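Local coordinates for protein oxidase/hydroxylase (Streptomyces hygroscopicus subsp. hygroscopicus, PDB 4XCB) that probably acts as a metal- and 2-oxoglutarate-dependent oxygenase of the phytanoyl-CoA dioxygenase family, and binds hygromycin B beside its metal centre, at residues 107-112 with 119-124; 180-185 with 254-259. All coordinates share one frame; numbering follows the deposited sequence.

Interaction 1: 107-112 with 119-124; sequences GNSELL and VGRDLS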
loop_
_atom_site.group_PDB
_atom_site.type_symbol
_atom_site.label_atom_id
_atom_site.label_comp_id
_atom_site.label_asym_id
_atom_site.label_seq_id
_atom_site.Cartn_x
_atom_site.Cartn_y
_atom_site.Cartn_z
ATOM N N GLY A 107 5.311 15.882 -6.203
ATOM C CA GLY A 107 6.035 15.032 -5.268
ATOM C C GLY A 107 5.068 14.340 -4.314
ATOM O O GLY A 107 4.240 14.982 -3.671
ATOM N N ASN A 108 5.200 13.027 -4.201
ATOM C CA ASN A 108 4.258 12.202 -3.452
ATOM C C ASN A 108 4.196 12.481 -1.947
ATOM O O ASN A 108 3.128 12.330 -1.328
ATOM C CB ASN A 108 4.586 10.729 -3.680
ATOM C CG ASN A 108 3.469 9.791 -3.236
ATOM O OD1 ASN A 108 2.286 9.993 -3.554
ATOM N ND2 ASN A 108 3.842 8.756 -2.489
ATOM N N SER A 109 5.316 12.870 -1.345
ATOM C CA SER A 109 5.374 13.000 0.110
ATOM C C SER A 109 5.798 14.371 0.650
ATOM O O SER A 109 6.272 14.469 1.790
ATOM C CB SER A 109 6.311 11.933 0.684
ATOM O OG SER A 109 5.747 10.638 0.548
ATOM N N GLU A 110 5.595 15.433 -0.123
ATOM C CA GLU A 110 5.969 16.758 0.340
ATOM C C GLU A 110 5.033 17.200 1.447
ATOM O O GLU A 110 3.903 16.692 1.554
ATOM C CB GLU A 110 5.983 17.748 -0.821
ATOM C CG GLU A 110 6.994 17.326 -1.890
ATOM C CD GLU A 110 8.405 17.162 -1.328
ATOM O OE1 GLU A 110 8.903 18.121 -0.718
ATOM O OE2 GLU A 110 9.003 16.083 -1.490
ATOM N N LEU A 111 5.497 18.141 2.263
ATOM C CA LEU A 111 4.799 18.502 3.490
ATOM C C LEU A 111 3.880 19.696 3.321
ATOM O O LEU A 111 4.056 20.530 2.432
ATOM C CB LEU A 111 5.805 18.786 4.611
ATOM C CG LEU A 111 6.864 17.708 4.820
ATOM C CD1 LEU A 111 7.904 18.151 5.849
ATOM C CD2 LEU A 111 6.217 16.392 5.234
ATOM N N LEU A 112 2.879 19.759 4.193
ATOM C CA LEU A 112 1.997 20.911 4.295
ATOM C C LEU A 112 1.715 21.130 5.769
ATOM O O LEU A 112 1.363 20.188 6.473
ATOM C CB LEU A 112 0.702 20.688 3.509
ATOM C CG LEU A 112 -0.415 21.722 3.664
ATOM C CD1 LEU A 112 0.013 23.076 3.145
ATOM C CD2 LEU A 112 -1.684 21.249 2.945
ATOM N N VAL A 119 1.067 17.560 7.507
ATOM C CA VAL A 119 0.679 16.353 6.784
ATOM C C VAL A 119 1.611 16.115 5.604
ATOM O O VAL A 119 2.234 17.053 5.100
ATOM C CB VAL A 119 -0.796 16.428 6.305
ATOM C CG1 VAL A 119 -1.724 16.539 7.495
ATOM C CG2 VAL A 119 -1.014 17.623 5.364
ATOM N N GLY A 120 1.729 14.856 5.187
ATOM C CA GLY A 120 2.645 14.480 4.123
ATOM C C GLY A 120 2.031 13.711 2.969
ATOM O O GLY A 120 2.744 13.103 2.171
ATOM N N ARG A 121 0.708 13.710 2.908
ATOM C CA ARG A 121 -0.023 13.181 1.759
ATOM C C ARG A 121 -0.956 14.264 1.240
ATOM O O ARG A 121 -1.580 14.985 2.024
ATOM C CB ARG A 121 -0.826 11.935 2.132
ATOM C CG ARG A 121 -0.007 10.671 2.321
ATOM C CD ARG A 121 0.217 10.003 0.970
ATOM N NE ARG A 121 1.131 8.864 1.001
ATOM C CZ ARG A 121 2.453 8.971 1.033
ATOM N NH1 ARG A 121 3.008 10.174 1.066
ATOM N NH2 ARG A 121 3.222 7.882 1.030
ATOM N N ASP A 122 -1.037 14.380 -0.082
ATOM C CA ASP A 122 -2.013 15.234 -0.754
ATOM C C ASP A 122 -2.932 14.286 -1.481
ATOM O O ASP A 122 -2.515 13.635 -2.448
ATOM C CB ASP A 122 -1.342 16.204 -1.737
ATOM C CG ASP A 122 -2.320 17.202 -2.353
ATOM O OD1 ASP A 122 -3.547 16.947 -2.388
ATOM O OD2 ASP A 122 -1.845 18.267 -2.806
ATOM N N LEU A 123 -4.178 14.195 -1.018
ATOM C CA LEU A 123 -5.060 13.158 -1.526
ATOM C C LEU A 123 -5.481 13.451 -2.975
ATOM O O LEU A 123 -5.926 12.542 -3.664
ATOM C CB LEU A 123 -6.274 12.967 -0.598
ATOM C CG LEU A 123 -5.907 12.238 0.715
ATOM C CD1 LEU A 123 -7.138 11.960 1.578
ATOM C CD2 LEU A 123 -5.143 10.939 0.478
ATOM N N SER A 124 -5.254 14.672 -3.470
ATOM C CA SER A 124 -5.596 14.996 -4.860
ATOM C C SER A 124 -4.677 14.297 -5.850
ATOM O O SER A 124 -5.000 14.172 -7.040
ATOM C CB SER A 124 -5.547 16.517 -5.114
ATOM O OG SER A 124 -4.241 17.042 -4.919
HETATM O O HOH W 1 0.518 12.554 -1.766
#
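Arg121 NH1 donates to Ser109 OG at 2.8 Å, the hydroxyl lying at the edge of the guanidinium and only 12° out of its plane. The bend of Arg121 at chi2 (-85°) brings NH1 to both Ser109 OG and, weakly, Gly120 O. Asn108 ND2 lies over one face of the guanidinium, toward its rim, 3.8 Å from Arg121 CZ, the amide and guanidinium planes 35° apart. Further along, Leu112 N bonds Val119 O at 2.9 Å and Leu112 O receives Val119 N at 2.8 Å, a single antiparallel hydrogen-bonded pair. Between these ends Ser109 CA approaches Gly120 O (3.3 Å) in a CH...O contact, and one water links Asn108 O to Asp122 N. An alanine in place of Arg121 would probably cost Ser109 OG its donor from the other segment and take away the flat group that Asn108 ND2 packs against. Asn108 ND2 and Ser109 OG also both hydrogen-bond Ala165 O. Tyr135 and Gln84 of a second subunit bond the backbone of 119-124. The Leu112-Val119 pair belongs to the hairpin of strands 112-113 and 118-119, which follows strand 102-105, while the Glu110 carboxylate oxygens accept from Leu169 N and Leu170 N at the start of helix 170-175.

Interaction 2: 180-185 with 254-259; sequences TSLVDS and DVEEDF. With HY0 (hygromycin b variant), chain G.
An N-capped helix start meets the C-terminal loop that lines the hygromycin pocket of this double-stranded beta-helix oxygenase. Ser181 is the N-cap of helix 182-185: its OG accepts from Val183 N at 3.0 Å. A chi1 of 164°, with OG anti to the backbone N, sets the hydroxyl between this donor and its acceptor across the contact, and it donates to Glu256 OE1 at 2.7 Å, reaching that oxygen on its syn side, 34° out of the carboxylate plane. The other oxygen, Glu256 OE2, takes Leu182 N on its syn lone pair, at 2.9 Å and with a nearly straight N-H...O angle of 173°. The carboxylate thus grips the first turn with both oxygens, and its negative charge at the N-terminal end of the helix is probably stabilised by the Leu182 N-H and the helix dipole. Glu256 runs extended beyond CG to reach the helix start, crossing the Leu182 side chain at about a right angle, with Leu182 CB 3.7 Å from OE2. Glu256 OE1 also accepts a hydrogen bond from Leu104 N of strand 102-105, which joins this buried acid to the strand that carries the metal ligand His105. Neighbouring residues of the loop turn the other way, to the ligand: Val255 CG2 packs 3.7 Å from O8 of the bound hygromycin B variant. Within the loop, Val255 N is bonded to Asp258 OD2. Glu257, its CG anti to the backbone N, directs a single carboxylate oxygen to two ligand oxygens, OE1 accepting from O20 at 2.7 Å and from O11 at 2.9 Å.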
loop_
_atom_site.group_PDB
_atom_site.type_symbol
_atom_site.label_atom_id
_atom_site.label_comp_id
_atom_site.label_asym_id
_atom_site.label_seq_id
_atom_site.Cartn_x
_atom_site.Cartn_y
_atom_site.Cartn_z
ATOM N N THR A 180 18.505 27.663 -3.893
ATOM C CA THR A 180 18.715 27.601 -5.335
ATOM C C THR A 180 17.943 26.415 -5.908
ATOM O O THR A 180 18.176 25.274 -5.510
ATOM C CB THR A 180 20.212 27.471 -5.686
ATOM O OG1 THR A 180 20.852 28.744 -5.517
ATOM C CG2 THR A 180 20.396 27.005 -7.122
ATOM N N SER A 181 17.025 26.681 -6.837
ATOM C CA SER A 181 16.212 25.613 -7.431
ATOM C C SER A 181 17.044 24.498 -8.027
ATOM O O SER A 181 18.068 24.739 -8.662
ATOM C CB SER A 181 15.289 26.161 -8.519
ATOM O OG SER A 181 14.797 25.089 -9.318
ATOM N N LEU A 182 16.583 23.274 -7.828
ATOM C CA LEU A 182 17.245 22.104 -8.372
ATOM C C LEU A 182 17.267 22.126 -9.900
ATOM O O LEU A 182 18.115 21.467 -10.502
ATOM C CB LEU A 182 16.565 20.829 -7.871
ATOM C CG LEU A 182 16.755 20.537 -6.381
ATOM C CD1 LEU A 182 15.938 19.337 -5.945
ATOM C CD2 LEU A 182 18.230 20.297 -6.081
ATOM N N VAL A 183 16.353 22.865 -10.539
ATOM C CA VAL A 183 16.362 22.887 -12.009
ATOM C C VAL A 183 17.530 23.737 -12.493
ATOM O O VAL A 183 17.936 23.627 -13.645
ATOM C CB VAL A 183 15.052 23.425 -12.648
ATOM C CG1 VAL A 183 13.834 22.748 -12.029
ATOM C CG2 VAL A 183 14.940 24.922 -12.524
ATOM N N ASP A 184 18.058 24.581 -11.611
ATOM C CA ASP A 184 19.251 25.374 -11.929
ATOM C C ASP A 184 20.540 24.703 -11.467
ATOM O O ASP A 184 21.541 24.705 -12.189
ATOM C CB ASP A 184 19.163 26.761 -11.299
ATOM C CG ASP A 184 18.200 27.675 -12.020
ATOM O OD1 ASP A 184 18.137 27.605 -13.263
ATOM O OD2 ASP A 184 17.508 28.465 -11.344
ATOM N N SER A 185 20.527 24.137 -10.264
ATOM C CA SER A 185 21.743 23.565 -9.687
ATOM C C SER A 185 21.951 22.116 -10.110
ATOM O O SER A 185 23.073 21.612 -10.112
ATOM C CB SER A 185 21.704 23.653 -8.162
ATOM O OG SER A 185 20.755 22.746 -7.621
ATOM N N ASP A 254 4.457 21.635 -0.178
ATOM C CA ASP A 254 5.656 22.430 -0.513
ATOM C C ASP A 254 5.977 22.359 -1.994
ATOM O O ASP A 254 5.981 21.282 -2.563
ATOM C CB ASP A 254 6.899 21.949 0.253
ATOM C CG ASP A 254 6.840 22.207 1.757
ATOM O OD1 ASP A 254 6.006 23.001 2.216
ATOM O OD2 ASP A 254 7.678 21.601 2.479
ATOM N N VAL A 255 6.243 23.513 -2.610
ATOM C CA VAL A 255 6.804 23.569 -3.960
ATOM C C VAL A 255 8.017 24.501 -3.910
ATOM O O VAL A 255 8.117 25.325 -3.000
ATOM C CB VAL A 255 5.790 24.071 -5.006
ATOM C CG1 VAL A 255 4.594 23.112 -5.093
ATOM C CG2 VAL A 255 5.305 25.471 -4.656
ATOM N N GLU A 256 8.921 24.394 -4.880
ATOM C CA GLU A 256 10.120 25.230 -4.835
ATOM C C GLU A 256 9.817 26.723 -4.816
ATOM O O GLU A 256 10.561 27.487 -4.209
ATOM C CB GLU A 256 11.043 24.914 -5.996
ATOM C CG GLU A 256 11.924 23.737 -5.711
ATOM C CD GLU A 256 13.019 23.562 -6.746
ATOM O OE1 GLU A 256 12.771 23.896 -7.925
ATOM O OE2 GLU A 256 14.112 23.087 -6.375
ATOM N N GLU A 257 8.721 27.134 -5.449
ATOM C CA GLU A 257 8.301 28.531 -5.424
ATOM C C GLU A 257 8.151 29.079 -3.993
ATOM O O GLU A 257 8.287 30.281 -3.774
ATOM C CB GLU A 257 6.978 28.694 -6.185
ATOM C CG GLU A 257 6.610 30.129 -6.514
ATOM C CD GLU A 257 5.246 30.244 -7.184
ATOM O OE1 GLU A 257 4.752 29.230 -7.733
ATOM O OE2 GLU A 257 4.660 31.348 -7.157
ATOM N N ASP A 258 7.881 28.198 -3.024
ATOM C CA ASP A 258 7.751 28.605 -1.626
ATOM C C ASP A 258 9.093 28.978 -0.996
ATOM O O ASP A 258 9.123 29.679 0.014
ATOM C CB ASP A 258 7.136 27.489 -0.772
ATOM C CG ASP A 258 5.708 27.148 -1.155
ATOM O OD1 ASP A 258 4.885 28.072 -1.371
ATOM O OD2 ASP A 258 5.415 25.931 -1.209
ATOM N N PHE A 259 10.183 28.480 -1.577
ATOM C CA PHE A 259 11.493 28.487 -0.911
ATOM C C PHE A 259 12.600 29.169 -1.715
ATOM O O PHE A 259 13.590 29.624 -1.141
ATOM C CB PHE A 259 11.956 27.050 -0.604
ATOM C CG PHE A 259 11.012 26.268 0.275
ATOM C CD1 PHE A 259 10.455 26.844 1.407
ATOM C CD2 PHE A 259 10.682 24.957 -0.036
ATOM C CE1 PHE A 259 9.580 26.122 2.220
ATOM C CE2 PHE A 259 9.807 24.231 0.774
ATOM C CZ PHE A 259 9.258 24.816 1.901
HETATM C C1 HY0 G . 1.185 26.870 -5.534
HETATM C C2 HY0 G . 1.654 27.716 -4.372
HETATM C C3 HY0 G . 1.135 29.138 -4.530
HETATM C C4 HY0 G . 1.627 29.739 -5.847
HETATM C C5 HY0 G . 1.268 28.847 -7.039
HETATM C C6 HY0 G . 1.693 27.425 -6.843
HETATM N N7 HY0 G . 1.149 27.154 -3.178
HETATM O O8 HY0 G . 1.717 25.577 -5.364
HETATM N N9 HY0 G . 1.026 31.017 -6.016
HETATM C C10 HY0 G . 1.763 31.989 -5.213
HETATM O O11 HY0 G . 1.932 29.352 -8.177
HETATM C C12 HY0 G . 1.374 24.762 -9.432
HETATM C C13 HY0 G . 2.060 25.768 -8.548
HETATM O O14 HY0 G . 3.007 26.562 -9.220
HETATM C C15 HY0 G . 4.007 25.761 -9.784
HETATM C C16 HY0 G . 3.407 25.091 -10.980
HETATM C C17 HY0 G . 2.238 24.161 -10.455
HETATM O O18 HY0 G . 1.119 26.642 -7.929
HETATM C C19 HY0 G . 5.175 26.653 -10.199
HETATM O O20 HY0 G . 5.832 27.111 -9.014
HETATM O O21 HY0 G . 2.901 26.024 -11.860
HETATM O O22 HY0 G . 1.464 23.806 -11.523
HETATM C C23 HY0 G . 0.112 24.167 -11.180
HETATM C C24 HY0 G . -0.605 24.595 -12.416
HETATM C C25 HY0 G . -2.103 24.663 -12.158
HETATM C C26 HY0 G . -2.616 23.365 -11.569
HETATM C C27 HY0 G . -1.856 23.086 -10.317
HETATM O O28 HY0 G . -0.486 23.013 -10.640
HETATM O O29 HY0 G . 0.181 25.255 -10.163
HETATM O O30 HY0 G . -0.194 25.902 -12.833
HETATM O O31 HY0 G . -2.751 24.987 -13.367
HETATM O O32 HY0 G . -2.467 22.273 -12.481
HETATM C C33 HY0 G . -2.283 21.739 -9.706
HETATM C C34 HY0 G . -1.922 21.710 -8.243
HETATM O O35 HY0 G . -2.801 22.507 -7.475
HETATM N N36 HY0 G . -1.562 20.705 -10.349
#

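Overall arrangement
Along the chain the two contacts come in series, neither nesting nor crossing. Interaction 1 closes first, a short loop with six residues between its segments, directly after strand 102-105. Interaction 2 then spans 68 residues, from helix 182-185, past strands 190-193, 200-204, 209-211 and 220-229, to the C-terminal loop. Their centres lie about 17 Å apart, yet they meet where Leu111 O and Asp254 N probably hydrogen-bond at 2.9 Å. The C-terminal segment 254-259 therefore runs from the loop at 107-112 to the helix at 182-185, passing the hygromycin pocket, while segment 119-124 faces a second subunit.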